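Local atomic coordinates of CalsepRRP (Calystegia sepium, PDB entry 1JY5), a protein that is an RNase-related protein of the RNase T2 family, whose members typically bind and cleave RNA. Residues A[171-176]-A[201-206]. Residues are numbered along the deposited sequence; the frame is centred on the assembly and turned at random.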
loop_
_atom_site.group_PDB
_atom_site.type_symbol
_atom_site.label_atom_id
_atom_site.label_comp_id
_atom_site.label_asym_id
_atom_site.label_seq_id
_atom_site.Cartn_x
_atom_site.Cartn_y
_atom_site.Cartn_z
ATOM N N LYS A 171 -3.467 11.720 7.597
ATOM C CA LYS A 171 -3.993 11.434 8.915
ATOM C C LYS A 171 -3.700 12.678 9.743
ATOM O O LYS A 171 -2.576 12.875 10.207
ATOM C CB LYS A 171 -3.286 10.212 9.503
ATOM C CG LYS A 171 -3.868 9.678 10.792
ATOM C CD LYS A 171 -3.079 8.457 11.237
ATOM C CE LYS A 171 -3.643 7.848 12.508
ATOM N NZ LYS A 171 -2.834 6.666 12.936
ATOM N N SER A 172 -4.715 13.528 9.882
ATOM C CA SER A 172 -4.623 14.773 10.641
ATOM C C SER A 172 -3.760 15.832 9.962
ATOM O O SER A 172 -4.190 16.974 9.778
ATOM C CB SER A 172 -4.083 14.500 12.045
ATOM O OG SER A 172 -4.063 15.689 12.817
ATOM N N ASP A 173 -2.539 15.453 9.603
ATOM C CA ASP A 173 -1.614 16.369 8.951
ATOM C C ASP A 173 -0.395 15.642 8.386
ATOM O O ASP A 173 0.430 16.236 7.694
ATOM C CB ASP A 173 -1.142 17.431 9.939
ATOM C CG ASP A 173 -0.208 18.425 9.303
ATOM O OD1 ASP A 173 -0.664 19.154 8.397
ATOM O OD2 ASP A 173 0.979 18.474 9.696
ATOM N N ALA A 174 -0.285 14.357 8.692
ATOM C CA ALA A 174 0.832 13.546 8.222
ATOM C C ALA A 174 0.414 12.634 7.070
ATOM O O ALA A 174 -0.694 12.099 7.065
ATOM C CB ALA A 174 1.364 12.704 9.369
ATOM N N VAL A 175 1.306 12.458 6.101
ATOM C CA VAL A 175 1.026 11.587 4.967
ATOM C C VAL A 175 0.900 10.153 5.477
ATOM O O VAL A 175 1.829 9.611 6.082
ATOM C CB VAL A 175 2.153 11.657 3.917
ATOM C CG1 VAL A 175 1.883 10.663 2.788
ATOM C CG2 VAL A 175 2.244 13.071 3.360
ATOM N N GLU A 176 -0.259 9.547 5.245
ATOM C CA GLU A 176 -0.495 8.185 5.695
ATOM C C GLU A 176 -0.465 7.162 4.571
ATOM O O GLU A 176 0.083 6.073 4.732
ATOM C CB GLU A 176 -1.838 8.087 6.426
ATOM C CG GLU A 176 -2.210 6.666 6.813
ATOM C CD GLU A 176 -3.412 6.591 7.738
ATOM O OE1 GLU A 176 -4.443 7.235 7.437
ATOM O OE2 GLU A 176 -3.322 5.879 8.762
ATOM N N LEU A 201 -0.079 21.750 3.891
ATOM C CA LEU A 201 1.225 21.392 4.438
ATOM C C LEU A 201 1.112 20.054 5.154
ATOM O O LEU A 201 0.208 19.849 5.963
ATOM C CB LEU A 201 1.719 22.467 5.413
ATOM C CG LEU A 201 2.044 23.840 4.819
ATOM C CD1 LEU A 201 2.497 24.777 5.932
ATOM C CD2 LEU A 201 3.132 23.710 3.761
ATOM N N VAL A 202 2.029 19.142 4.852
ATOM C CA VAL A 202 2.005 17.818 5.455
ATOM C C VAL A 202 3.374 17.401 5.961
ATOM O O VAL A 202 4.380 18.035 5.645
ATOM C CB VAL A 202 1.513 16.768 4.438
ATOM C CG1 VAL A 202 0.094 17.099 4.007
ATOM C CG2 VAL A 202 2.443 16.733 3.237
ATOM N N SER A 203 3.411 16.328 6.744
ATOM C CA SER A 203 4.672 15.844 7.290
ATOM C C SER A 203 4.906 14.366 7.023
ATOM O O SER A 203 3.980 13.625 6.702
ATOM C CB SER A 203 4.710 16.090 8.799
ATOM O OG SER A 203 3.657 15.393 9.444
ATOM N N LEU A 204 6.161 13.950 7.149
ATOM C CA LEU A 204 6.539 12.554 6.963
ATOM C C LEU A 204 7.232 12.126 8.254
ATOM O O LEU A 204 8.439 11.896 8.283
ATOM C CB LEU A 204 7.485 12.412 5.769
ATOM C CG LEU A 204 6.895 12.790 4.403
ATOM C CD1 LEU A 204 8.008 12.911 3.366
ATOM C CD2 LEU A 204 5.870 11.738 3.979
ATOM N N PRO A 205 6.458 12.009 9.345
ATOM C CA PRO A 205 6.961 11.617 10.665
ATOM C C PRO A 205 7.770 10.329 10.702
ATOM O O PRO A 205 7.585 9.433 9.875
ATOM C CB PRO A 205 5.688 11.526 11.506
ATOM C CG PRO A 205 4.649 11.124 10.496
ATOM C CD PRO A 205 4.985 12.033 9.341
ATOM N N ILE A 206 8.671 10.254 11.678
ATOM C CA ILE A 206 9.532 9.095 11.882
ATOM C C ILE A 206 8.847 8.181 12.896
ATOM O O ILE A 206 8.040 8.644 13.706
ATOM C CB ILE A 206 10.913 9.538 12.434
ATOM C CG1 ILE A 206 11.544 10.558 11.481
ATOM C CG2 ILE A 206 11.833 8.333 12.600
ATOM C CD1 ILE A 206 12.812 11.204 12.013
#
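The carboxylate of Asp173 and, from the other segment, the puckered ring of Pro205 flank the contact between 171-176 and 201-206. Between these groups the backbones form a single parallel beta bridge, Ala174 to Ser203, which lays the C-terminal tail of this RNase T2-family fold against the beta hairpin of strands 167-171 and 174-182, right at its tight turn. With CG anti to the backbone N (chi1 -179°), the carboxylate of Asp173 is carried out to the carbonyl of Leu201, whose O lies 2.7 Å from OD1, on the same side of the carboxylate plane as the more distant Ser203 OG. The pyrrolidine of Pro205 meets Ala174 with its CG-CD side, CD being 3.7 Å from Ala174 CB, while Thr17 and Leu20 also touch the proline. Ser203 uses both of its peptide groups: its N donates to Asp173 O at 3.1 Å, in the carbonyl plane but bent (141° at the hydrogen), and its O accepts a straighter bond from Val175 N at 3.0 Å. Asp173 O is also approached by Val202 CA. Ser203 OG stands over Ala174, 3.5 Å from CB. Val175 points into the tail, its CG2 meeting Val202 CG2 at 3.7 Å as the two side chains cross obliquely, and its CB meeting CD2 of Leu204. Val168 extends this apolar cluster beside Val175, and Val202 also touches Ile154 of helix 151-162 and Cys170, whose disulfide to Cys198 ties hairpin and tail covalently. Val175 CG2, anti to its own carbonyl carbon, also lies 3.9 Å from Leu204 CD2.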